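Local coordinates for protein SorB (Sorangium cellulosum, PDB 6B2V) that supplies the pyran synthase domain of module nine of the sorangicin polyketide assembly line, a double-hotdog domain related to dehydratases that probably closes a pyran ring in the growing antibiotic, at residues Arg33-Ala36 with Arg42-Ala45; Phe62-Tyr67 with Ala88-Pro93; Glu69-Ala74 with Arg114-Ser119. All blocks are in the same frame, centred on the assembly; numbering follows the deposited sequence.

Overall arrangement
From the N terminus, the chain first makes interaction 1, in which strand 33-35 turns back on strand 41-48 and closes a short hairpin loop before the other contacts open. Helix 64-77, the central helix of the N-terminal hotdog fold, then enters interactions 2 and 3. Its first turn meets the end of strand 82-90 at Trp90, whereas its middle lies on strand 113-120; the segments of these two contacts alternate along the sequence, so the loops they close cross. Interaction 3 links the other two, which do not meet: Phe44 CE1 touches Ala74 O at 3.6 Å, joining interactions 1 and 3, and Tyr67 packs on Val118, joining interactions 2 and 3.

Interaction 1: residues Arg33-Ala36 with Arg42-Ala45; sequences REVA and RAFA
With its CG trans to the backbone N (chi1 -179°) and the chain extended beyond it, Glu34 runs across the neighbouring strand to Arg42, whose own chain bends at chi3 (68°) and turns NE and NH2 toward the carboxylate. The arginine grips side-on, one nitrogen to each oxygen. Arg42 NH2 lies 2.7 Å from Glu34 OE1, a nearly straight bond, and Arg42 NE lies 2.8 Å from Glu34 OE2. Both oxygens are met on their syn sides, and the two flat groups are only 16° from coplanar, so the paired bonds restrain the rotation of each against the other.

On the same face of this antiparallel hairpin, the methylene CG of Glu34 passes over one face of the Phe44 ring, 3.9 Å from Phe44 CE2. Glu34 and Phe44 form a non-hydrogen-bonded pair. Next to it, Arg33 and Ala45 form a hydrogen-bonded pair: Ala45 N donates to Arg33 O at 2.9 Å, and Arg33 N donates back to Ala45 O. Further along, Val35 N reaches Ala43 O at 2.8 Å, but from above the carbonyl plane. A water completes this end by donating to Glu34 OE2 and Val35 O and accepting from Ala43 N. Val35 CG1 packs on Ala43 CB at 3.8 Å on the other face.

The hairpin continues into the hotdog fold through backbone bonds from Arg42 and Phe44 to strand 101-110, while Phe44 also touches Ala74 and Ala77 of helix 64-77. Glu34 therefore combines two roles: its aliphatic portion covers an aromatic ring, and its carboxylate, held by two arginine nitrogens and a water, is probably stabilised in its charged form.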
loop_
_atom_site.group_PDB
_atom_site.type_symbol
_atom_site.label_atom_id
_atom_site.label_comp_id
_atom_site.label_asym_id
_atom_site.label_seq_id
_atom_site.Cartn_x
_atom_site.Cartn_y
_atom_site.Cartn_z
ATOM N N ARG A 33 -10.040 16.769 -9.632
ATOM C CA ARG A 33 -9.858 18.155 -10.035
ATOM C C ARG A 33 -8.758 18.825 -9.233
ATOM O O ARG A 33 -8.395 18.373 -8.148
ATOM C CB ARG A 33 -11.200 18.892 -10.023
ATOM C CG ARG A 33 -11.813 19.044 -8.642
ATOM C CD ARG A 33 -13.186 19.695 -8.715
ATOM N NE ARG A 33 -13.771 19.891 -7.390
ATOM C CZ ARG A 33 -14.425 18.951 -6.715
ATOM N NH1 ARG A 33 -14.582 17.743 -7.240
ATOM N NH2 ARG A 33 -14.923 19.218 -5.516
ATOM N N GLU A 34 -8.232 19.910 -9.786
ATOM C CA GLU A 34 -7.264 20.716 -9.085
ATOM C C GLU A 34 -8.056 21.805 -8.355
ATOM O O GLU A 34 -8.986 22.324 -8.872
ATOM C CB GLU A 34 -6.162 21.295 -9.976
ATOM C CG GLU A 34 -5.169 22.118 -9.178
ATOM C CD GLU A 34 -3.827 22.350 -9.804
ATOM O OE1 GLU A 34 -3.590 21.930 -10.905
ATOM O OE2 GLU A 34 -3.026 22.936 -9.145
ATOM N N VAL A 35 -7.611 22.122 -7.161
ATOM C CA VAL A 35 -8.263 23.056 -6.319
ATOM C C VAL A 35 -7.313 24.163 -5.886
ATOM O O VAL A 35 -6.165 23.956 -5.726
ATOM C CB VAL A 35 -8.881 22.235 -5.201
ATOM C CG1 VAL A 35 -8.517 22.634 -3.827
ATOM C CG2 VAL A 35 -10.328 21.992 -5.454
ATOM N N ALA A 36 -7.831 25.368 -5.761
ATOM C CA ALA A 36 -6.984 26.496 -5.445
ATOM C C ALA A 36 -6.370 26.516 -4.066
ATOM O O ALA A 36 -6.995 26.174 -3.122
ATOM C CB ALA A 36 -7.697 27.796 -5.749
ATOM N N ARG A 42 -0.030 23.081 -4.034
ATOM C CA ARG A 42 -0.988 22.667 -5.014
ATOM C C ARG A 42 -1.871 21.632 -4.349
ATOM O O ARG A 42 -1.413 20.847 -3.612
ATOM C CB ARG A 42 -0.309 22.143 -6.248
ATOM C CG ARG A 42 0.298 23.291 -7.022
ATOM C CD ARG A 42 0.794 22.926 -8.375
ATOM N NE ARG A 42 -0.230 22.577 -9.319
ATOM C CZ ARG A 42 0.046 22.183 -10.546
ATOM N NH1 ARG A 42 1.289 22.123 -10.938
ATOM N NH2 ARG A 42 -0.892 21.843 -11.369
ATOM N N ALA A 43 -3.138 21.686 -4.653
ATOM C CA ALA A 43 -4.130 20.855 -4.032
ATOM C C ALA A 43 -5.036 20.245 -5.052
ATOM O O ALA A 43 -5.347 20.837 -6.029
ATOM C CB ALA A 43 -4.937 21.687 -3.035
ATOM N N PHE A 44 -5.423 19.006 -4.803
ATOM C CA PHE A 44 -6.301 18.248 -5.658
ATOM C C PHE A 44 -7.392 17.579 -4.862
ATOM O O PHE A 44 -7.210 17.330 -3.732
ATOM C CB PHE A 44 -5.542 17.181 -6.459
ATOM C CG PHE A 44 -4.478 17.744 -7.323
ATOM C CD1 PHE A 44 -3.293 18.064 -6.792
ATOM C CD2 PHE A 44 -4.691 17.960 -8.641
ATOM C CE1 PHE A 44 -2.305 18.611 -7.540
ATOM C CE2 PHE A 44 -3.709 18.501 -9.410
ATOM C CZ PHE A 44 -2.516 18.824 -8.858
ATOM N N ALA A 45 -8.512 17.309 -5.503
ATOM C CA ALA A 45 -9.644 16.732 -4.850
ATOM C C ALA A 45 -10.401 15.705 -5.661
ATOM O O ALA A 45 -10.280 15.669 -6.825
ATOM C CB ALA A 45 -10.574 17.844 -4.415
HETATM O O HOH W 1 -3.547 23.930 -6.533
#

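Interaction 2: residues Phe62-Tyr67 with Ala88-Pro93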
loop_
_atom_site.group_PDB
_atom_site.type_symbol
_atom_site.label_atom_id
_atom_site.label_comp_id
_atom_site.label_asym_id
_atom_site.label_seq_id
_atom_site.Cartn_x
_atom_site.Cartn_y
_atom_site.Cartn_z
ATOM N N PHE A 62 -11.728 3.296 3.033
ATOM C CA PHE A 62 -10.744 3.708 2.053
ATOM C C PHE A 62 -9.458 3.023 2.429
ATOM O O PHE A 62 -8.965 3.227 3.480
ATOM C CB PHE A 62 -10.610 5.237 2.121
ATOM C CG PHE A 62 -10.046 5.880 0.895
ATOM C CD1 PHE A 62 -8.720 5.935 0.694
ATOM C CD2 PHE A 62 -10.861 6.486 -0.012
ATOM C CE1 PHE A 62 -8.181 6.568 -0.400
ATOM C CE2 PHE A 62 -10.341 7.093 -1.140
ATOM C CZ PHE A 62 -8.999 7.130 -1.334
ATOM N N PRO A 63 -8.893 2.265 1.506
ATOM C CA PRO A 63 -7.709 1.511 1.840
ATOM C C PRO A 63 -6.507 2.375 2.057
ATOM O O PRO A 63 -6.287 3.300 1.347
ATOM C CB PRO A 63 -7.493 0.601 0.620
ATOM C CG PRO A 63 -8.758 0.607 -0.083
ATOM C CD PRO A 63 -9.366 1.940 0.166
ATOM N N ALA A 64 -5.662 1.923 2.951
ATOM C CA ALA A 64 -4.440 2.647 3.273
ATOM C C ALA A 64 -3.572 2.852 2.032
ATOM O O ALA A 64 -3.066 3.877 1.751
ATOM C CB ALA A 64 -3.646 1.877 4.318
ATOM N N VAL A 65 -3.517 1.801 1.248
ATOM C CA VAL A 65 -2.747 1.771 0.057
ATOM C C VAL A 65 -3.241 2.742 -1.003
ATOM O O VAL A 65 -2.516 3.149 -1.826
ATOM C CB VAL A 65 -2.552 0.306 -0.415
ATOM C CG1 VAL A 65 -3.721 -0.234 -1.193
ATOM C CG2 VAL A 65 -1.185 0.001 -0.935
ATOM N N ALA A 66 -4.535 3.015 -1.007
ATOM C CA ALA A 66 -5.130 3.950 -1.954
ATOM C C ALA A 66 -4.675 5.378 -1.726
ATOM O O ALA A 66 -4.662 6.132 -2.616
ATOM C CB ALA A 66 -6.634 3.848 -2.010
ATOM N N TYR A 67 -4.332 5.722 -0.490
ATOM C CA TYR A 67 -3.829 7.053 -0.217
ATOM C C TYR A 67 -2.499 7.283 -0.894
ATOM O O TYR A 67 -2.184 8.367 -1.270
ATOM C CB TYR A 67 -3.705 7.300 1.287
ATOM C CG TYR A 67 -5.018 7.316 2.078
ATOM C CD1 TYR A 67 -5.835 8.407 2.053
ATOM C CD2 TYR A 67 -5.347 6.297 2.898
ATOM C CE1 TYR A 67 -6.998 8.426 2.764
ATOM C CE2 TYR A 67 -6.504 6.299 3.608
ATOM C CZ TYR A 67 -7.328 7.363 3.556
ATOM O OH TYR A 67 -8.444 7.339 4.314
ATOM N N ALA A 88 5.407 7.572 5.370
ATOM C CA ALA A 88 3.986 7.582 5.291
ATOM C C ALA A 88 3.387 7.238 6.655
ATOM O O ALA A 88 3.934 6.477 7.370
ATOM C CB ALA A 88 3.515 6.597 4.247
ATOM N N LEU A 89 2.297 7.921 6.951
ATOM C CA LEU A 89 1.543 7.770 8.150
ATOM C C LEU A 89 0.085 7.759 7.835
ATOM O O LEU A 89 -0.349 8.445 7.004
ATOM C CB LEU A 89 1.852 8.920 9.129
ATOM C CG LEU A 89 1.018 9.098 10.398
ATOM C CD1 LEU A 89 1.357 7.991 11.357
ATOM C CD2 LEU A 89 1.344 10.462 10.986
ATOM N N TRP A 90 -0.643 6.912 8.525
ATOM C CA TRP A 90 -2.063 6.855 8.355
ATOM C C TRP A 90 -2.711 7.215 9.707
ATOM O O TRP A 90 -2.377 6.671 10.697
ATOM C CB TRP A 90 -2.517 5.487 7.868
ATOM C CG TRP A 90 -2.110 5.194 6.444
ATOM C CD1 TRP A 90 -2.805 5.462 5.343
ATOM C CD2 TRP A 90 -0.914 4.574 6.020
ATOM N NE1 TRP A 90 -2.121 5.057 4.231
ATOM C CE2 TRP A 90 -0.941 4.524 4.641
ATOM C CE3 TRP A 90 0.209 4.104 6.676
ATOM C CZ2 TRP A 90 0.076 3.982 3.927
ATOM C CZ3 TRP A 90 1.184 3.576 5.994
ATOM C CH2 TRP A 90 1.113 3.489 4.608
ATOM N N ILE A 91 -3.627 8.149 9.663
ATOM C CA ILE A 91 -4.275 8.655 10.868
ATOM C C ILE A 91 -5.727 8.228 11.060
ATOM O O ILE A 91 -5.957 7.225 11.640
ATOM C CB ILE A 91 -4.111 10.168 10.918
ATOM C CG1 ILE A 91 -2.644 10.538 10.743
ATOM C CG2 ILE A 91 -4.546 10.720 12.262
ATOM C CD1 ILE A 91 -2.237 10.949 9.356
ATOM N N SER A 92 -6.688 8.929 10.531
ATOM C CA SER A 92 -8.075 8.574 10.740
ATOM C C SER A 92 -8.624 7.750 9.590
ATOM O O SER A 92 -8.356 8.052 8.504
ATOM C CB SER A 92 -8.951 9.819 10.807
ATOM O OG SER A 92 -8.611 10.575 11.906
ATOM N N PRO A 93 -9.385 6.729 9.896
ATOM C CA PRO A 93 -10.014 5.940 8.867
ATOM C C PRO A 93 -11.130 6.729 8.194
ATOM O O PRO A 93 -11.739 7.560 8.806
ATOM C CB PRO A 93 -10.628 4.775 9.621
ATOM C CG PRO A 93 -10.170 4.872 11.002
ATOM C CD PRO A 93 -9.683 6.248 11.233
#
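The hydrogen bond joining Ala64 and Trp90 runs from the indole to the start of a helix: Trp90 NE1 donates to Ala64 O at 2.9 Å, with a bent N-H...O angle of 138°. The donor stands above the carbonyl plane, while the oxygen is tilted from the indole plane. Tyr67 N reaches the same oxygen from the other face of the carbonyl plane, so Ala64 O accepts from both.

Two apolar contacts flank the bond. Ala64 CB lies over the five-membered ring of Trp90, 3.8 Å from its centroid, in a CH-pi contact. Tyr67 CD2 approaches the edge of the indole in its plane, 3.6 Å from Trp90 CD1, and the two rings are inclined at 57°. Pro233 of strand 232-241 touches both Ala64 and Trp90, bringing the C-terminal hotdog fold to this junction.

The contact ties the first turn of helix 64-77 to the end of strand 82-90. Its chemistry pairs a bent, off-plane bond, which anchors one edge of the indole to a helix carbonyl, with apolar contacts that supply the rest of the fit: the alanine methyl over its face and Tyr67 CD2 at its edge limit its movement.

Interaction 3: residues Glu69-Ala74 with Arg114-Ser119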
loop_
_atom_site.group_PDB
_atom_site.type_symbol
_atom_site.label_atom_id
_atom_site.label_comp_id
_atom_site.label_asym_id
_atom_site.label_seq_id
_atom_site.Cartn_x
_atom_site.Cartn_y
_atom_site.Cartn_z
ATOM N N GLU A 69 -1.473 5.822 -3.612
ATOM C CA GLU A 69 -1.758 5.997 -5.035
ATOM C C GLU A 69 -2.331 7.399 -5.329
ATOM O O GLU A 69 -2.014 7.988 -6.291
ATOM C CB GLU A 69 -2.687 4.876 -5.550
ATOM C CG GLU A 69 -3.212 5.020 -6.985
ATOM C CD GLU A 69 -2.174 4.822 -8.068
ATOM O OE1 GLU A 69 -1.106 4.378 -7.804
ATOM O OE2 GLU A 69 -2.502 5.133 -9.188
ATOM N N MET A 70 -3.185 7.894 -4.462
ATOM C CA MET A 70 -3.753 9.208 -4.641
ATOM C C MET A 70 -2.680 10.294 -4.589
ATOM O O MET A 70 -2.665 11.158 -5.411
ATOM C CB MET A 70 -4.842 9.475 -3.593
ATOM C CG MET A 70 -5.536 10.806 -3.792
ATOM S SD MET A 70 -6.752 11.035 -2.462
ATOM C CE MET A 70 -7.561 12.539 -3.011
ATOM N N ALA A 71 -1.796 10.205 -3.619
ATOM C CA ALA A 71 -0.746 11.168 -3.518
ATOM C C ALA A 71 0.171 11.147 -4.740
ATOM O O ALA A 71 0.508 12.151 -5.237
ATOM C CB ALA A 71 0.058 10.927 -2.279
ATOM N N ARG A 72 0.540 9.966 -5.182
ATOM C CA ARG A 72 1.357 9.829 -6.365
ATOM C C ARG A 72 0.636 10.361 -7.593
ATOM O O ARG A 72 1.215 11.044 -8.376
ATOM C CB ARG A 72 1.707 8.356 -6.601
ATOM C CG ARG A 72 2.602 8.055 -7.807
ATOM C CD ARG A 72 2.291 6.666 -8.388
ATOM N NE ARG A 72 0.963 6.514 -8.930
ATOM C CZ ARG A 72 0.531 7.076 -10.036
ATOM N NH1 ARG A 72 1.329 7.823 -10.748
ATOM N NH2 ARG A 72 -0.679 6.879 -10.440
ATOM N N ALA A 73 -0.632 10.018 -7.743
ATOM C CA ALA A 73 -1.397 10.478 -8.876
ATOM C C ALA A 73 -1.510 11.999 -8.874
ATOM O O ALA A 73 -1.448 12.609 -9.899
ATOM C CB ALA A 73 -2.737 9.831 -8.892
ATOM N N ALA A 74 -1.687 12.591 -7.713
ATOM C CA ALA A 74 -1.777 14.044 -7.630
ATOM C C ALA A 74 -0.467 14.708 -8.033
ATOM O O ALA A 74 -0.461 15.709 -8.674
ATOM C CB ALA A 74 -2.221 14.490 -6.248
ATOM N N ARG A 114 8.022 16.649 -2.229
ATOM C CA ARG A 114 6.839 17.257 -1.671
ATOM C C ARG A 114 6.296 16.527 -0.486
ATOM O O ARG A 114 6.336 15.353 -0.435
ATOM C CB ARG A 114 5.680 17.258 -2.643
ATOM C CG ARG A 114 5.863 18.001 -3.922
ATOM C CD ARG A 114 5.719 19.493 -3.712
ATOM N NE ARG A 114 5.823 20.189 -4.975
ATOM C CZ ARG A 114 6.957 20.645 -5.493
ATOM N NH1 ARG A 114 8.091 20.551 -4.870
ATOM N NH2 ARG A 114 6.927 21.251 -6.634
ATOM N N ALA A 115 5.833 17.276 0.479
ATOM C CA ALA A 115 5.085 16.674 1.547
ATOM C C ALA A 115 3.622 16.592 1.086
ATOM O O ALA A 115 3.166 17.411 0.369
ATOM C CB ALA A 115 5.188 17.491 2.819
ATOM N N TYR A 116 2.911 15.572 1.507
ATOM C CA TYR A 116 1.516 15.488 1.210
ATOM C C TYR A 116 0.691 15.250 2.488
ATOM O O TYR A 116 1.179 14.708 3.398
ATOM C CB TYR A 116 1.196 14.344 0.196
ATOM C CG TYR A 116 1.343 12.931 0.682
ATOM C CD1 TYR A 116 0.318 12.304 1.325
ATOM C CD2 TYR A 116 2.483 12.229 0.466
ATOM C CE1 TYR A 116 0.436 11.007 1.761
ATOM C CE2 TYR A 116 2.618 10.948 0.894
ATOM C CZ TYR A 116 1.601 10.333 1.534
ATOM O OH TYR A 116 1.796 9.061 1.959
ATOM N N GLU A 117 -0.517 15.759 2.489
ATOM C CA GLU A 117 -1.465 15.511 3.531
ATOM C C GLU A 117 -2.798 15.252 2.880
ATOM O O GLU A 117 -3.249 16.040 2.110
ATOM C CB GLU A 117 -1.596 16.693 4.464
ATOM C CG GLU A 117 -2.540 16.462 5.629
ATOM C CD GLU A 117 -2.832 17.739 6.427
ATOM O OE1 GLU A 117 -3.672 18.530 6.034
ATOM O OE2 GLU A 117 -2.154 17.895 7.412
ATOM N N VAL A 118 -3.427 14.125 3.195
ATOM C CA VAL A 118 -4.727 13.836 2.671
ATOM C C VAL A 118 -5.760 14.046 3.776
ATOM O O VAL A 118 -5.645 13.494 4.803
ATOM C CB VAL A 118 -4.862 12.393 2.196
ATOM C CG1 VAL A 118 -6.184 12.233 1.507
ATOM C CG2 VAL A 118 -3.768 12.057 1.227
ATOM N N SER A 119 -6.723 14.901 3.504
ATOM C CA SER A 119 -7.743 15.247 4.454
ATOM C C SER A 119 -9.126 15.409 3.881
ATOM O O SER A 119 -9.329 15.473 2.745
ATOM C CB SER A 119 -7.389 16.556 5.123
ATOM O OG SER A 119 -7.372 17.564 4.201
#
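Tyr116 meets Ala71 through a face of its ring, the first touch along strand segment 114-119. Ala71 CB stands over the middle of the ring, 3.7 Å from its centroid and only 8° from the ring normal. This is a CH-pi contact with the methyl almost on the ring normal: it is nearly equidistant from the ring carbons, with the closest approach, 3.8 Å, between Ala71 CB and Tyr116 CG. Setting Tyr116 CG between the backbone N and the carbonyl carbon (chi1 70°) directs the ring to the helix, and a nearly perpendicular chi2 (86°) turns its face to Ala71. The short alanine side chain lets the helix backbone come near the strand, and the alpha carbons of Ala71 and Tyr116 are 6.8 Å apart.

Two residues further on, Val118 again points its side chain toward the helix, in keeping with the alternation of a beta strand. It meets Met70 rather than Ala71. The methionine extends along its whole length, with CG trans to the backbone N, and so carries its sulfur across to the valine. Met70 SD lies 4.2 Å from Val118 CG1, a looser van der Waals contact in which the side chains pass at a slant. No hydrogen bond crosses between the segments; this buried surface is held by apolar packing.

Helix 64-77 here lies against the concave face of the hotdog sheet. Strand 113-120 runs between strands 101-110 and 123-132, bonded by its backbone to both. Leu103 of the first touches Met70 and Val118, Leu130 of the second touches Tyr116, and Leu68 and Tyr67 extend the packing along the helix.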